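Local coordinates for metal-dependent phosphohydrolase, HDOD domain-containing (Geobacter sulfurreducens, PDB 3HC1), which is of unknown function but binds two iron(III) ions in an HD-type site, consistent with a metal-dependent phosphohydrolase of the HDOD family, at residues 156-159 against 160-164. Sequence-based numbering, arbitrary orientation.
Sequences EVFI and NFFRG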
loop_
_atom_site.group_PDB
_atom_site.type_symbol
_atom_site.label_atom_id
_atom_site.label_comp_id
_atom_site.label_asym_id
_atom_site.label_seq_id
_atom_site.Cartn_x
_atom_site.Cartn_y
_atom_site.Cartn_z
ATOM N N GLU A 156 -4.132 4.235 9.124
ATOM C CA GLU A 156 -4.928 3.271 9.928
ATOM C C GLU A 156 -4.006 2.514 10.844
ATOM O O GLU A 156 -4.390 2.176 11.956
ATOM C CB GLU A 156 -5.683 2.231 9.080
ATOM C CG GLU A 156 -6.738 2.721 8.187
ATOM C CD GLU A 156 -8.014 3.126 8.918
ATOM O OE1 GLU A 156 -7.917 3.920 9.855
ATOM O OE2 GLU A 156 -9.098 2.647 8.532
ATOM N N VAL A 157 -2.780 2.261 10.393
ATOM C CA VAL A 157 -1.790 1.652 11.226
ATOM C C VAL A 157 -1.512 2.561 12.396
ATOM O O VAL A 157 -1.492 2.133 13.538
ATOM C CB VAL A 157 -0.465 1.320 10.476
ATOM C CG1 VAL A 157 0.600 0.853 11.475
ATOM C CG2 VAL A 157 -0.734 0.224 9.467
ATOM N N PHE A 158 -1.349 3.843 12.117
ATOM C CA PHE A 158 -1.130 4.798 13.182
ATOM C C PHE A 158 -2.268 4.868 14.170
ATOM O O PHE A 158 -2.034 4.843 15.366
ATOM C CB PHE A 158 -0.903 6.200 12.606
ATOM C CG PHE A 158 -0.787 7.239 13.657
ATOM C CD1 PHE A 158 0.414 7.425 14.302
ATOM C CD2 PHE A 158 -1.892 7.982 14.054
ATOM C CE1 PHE A 158 0.524 8.374 15.293
ATOM C CE2 PHE A 158 -1.768 8.919 15.045
ATOM C CZ PHE A 158 -0.568 9.101 15.661
ATOM N N ILE A 159 -3.504 5.027 13.683
ATOM C CA ILE A 159 -4.624 5.187 14.579
ATOM C C ILE A 159 -4.806 3.893 15.414
ATOM O O ILE A 159 -5.105 3.974 16.618
ATOM C CB ILE A 159 -5.914 5.516 13.829
ATOM C CG1 ILE A 159 -5.763 6.838 13.054
ATOM C CG2 ILE A 159 -7.133 5.576 14.742
ATOM C CD1 ILE A 159 -6.947 7.102 12.174
ATOM N N ASN A 160 -4.659 2.740 14.743
ATOM C CA ASN A 160 -4.868 1.404 15.358
ATOM C C ASN A 160 -3.885 1.177 16.509
ATOM O O ASN A 160 -4.274 0.738 17.585
ATOM C CB ASN A 160 -4.752 0.279 14.314
ATOM C CG ASN A 160 -5.114 -1.105 14.891
ATOM O OD1 ASN A 160 -6.100 -1.262 15.645
ATOM N ND2 ASN A 160 -4.330 -2.093 14.545
ATOM N N PHE A 161 -2.623 1.518 16.288
ATOM C CA PHE A 161 -1.558 1.206 17.251
ATOM C C PHE A 161 -1.366 2.343 18.264
ATOM O O PHE A 161 -0.939 2.102 19.397
ATOM C CB PHE A 161 -0.220 0.941 16.567
ATOM C CG PHE A 161 -0.086 -0.402 15.891
ATOM C CD1 PHE A 161 -0.943 -1.484 16.183
ATOM C CD2 PHE A 161 0.970 -0.599 14.996
ATOM C CE1 PHE A 161 -0.766 -2.690 15.592
ATOM C CE2 PHE A 161 1.157 -1.839 14.392
ATOM C CZ PHE A 161 0.283 -2.881 14.697
ATOM N N PHE A 162 -1.656 3.581 17.847
ATOM C CA PHE A 162 -1.259 4.736 18.642
ATOM C C PHE A 162 -2.386 5.511 19.232
ATOM O O PHE A 162 -2.157 6.279 20.150
ATOM C CB PHE A 162 -0.311 5.642 17.854
ATOM C CG PHE A 162 0.986 4.989 17.565
ATOM C CD1 PHE A 162 2.038 5.096 18.470
ATOM C CD2 PHE A 162 1.133 4.196 16.461
ATOM C CE1 PHE A 162 3.242 4.454 18.230
ATOM C CE2 PHE A 162 2.336 3.533 16.209
ATOM C CZ PHE A 162 3.395 3.671 17.101
ATOM N N ARG A 163 -3.574 5.354 18.693
ATOM C CA ARG A 163 -4.784 5.927 19.251
ATOM C C ARG A 163 -5.838 4.817 19.323
ATOM O O ARG A 163 -6.977 5.032 18.972
ATOM C CB ARG A 163 -5.308 7.100 18.388
ATOM C CG ARG A 163 -4.348 8.272 18.242
ATOM C CD ARG A 163 -4.034 8.925 19.546
ATOM N NE ARG A 163 -5.175 9.568 20.162
ATOM C CZ ARG A 163 -5.438 10.879 20.148
ATOM N NH1 ARG A 163 -4.640 11.752 19.523
ATOM N NH2 ARG A 163 -6.525 11.330 20.780
ATOM N N GLY A 164 -5.433 3.638 19.783
ATOM C CA GLY A 164 -6.308 2.460 19.759
ATOM C C GLY A 164 -7.571 2.618 20.575
ATOM O O GLY A 164 -8.693 2.276 20.126
#
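Phe158 and Phe162, one helical turn apart near the C-terminal end of helix 154-162, lie with their ring planes only 12° from parallel. They are slid so far apart, with centroids separated by 5.5 Å, that the rings barely overlap. What rests on the Phe158 face is the Phe162 methylene: CB of Phe162 stands 4.1 Å from the centroid of the Phe158 ring, a CH-pi contact offset toward CE1. Phe158 reaches this place because its CG is anti to the backbone N (chi1 175°), which swings the ring toward the following turn. Beyond it, Arg163 runs alongside Phe158, with CG of Arg163 4.2 Å from CE2 of Phe158, while its guanidinium makes a cation-pi contact with Phe19. On another side of the helix, Val157 CG1 packs against Phe161 CD2 at 3.8 Å.

The backbone bonds follow the i to i+4 pattern. Asn160 N donates to Glu156 O, Phe161 N to Val157 O at 3.0 Å, and Phe162 N to Phe158 O at 2.8 Å. The last, Arg163 N to Ile159 O at 2.9 Å, comes from above the carbonyl plane, 43° out of it, as the chain leaves helical geometry at Arg163. That residue is also the N-cap of helix 164-177.

The Asn160 amide has a partner outside the helix: its OD1 accepts a hydrogen bond from Leu114 N. Glu156 packs beside the iron ligand His193. Four backbone bonds thus carry the helix from the metal site to Arg163, while Phe158 and Phe162 meet through CH-pi and apolar contact rather than a full ring stack.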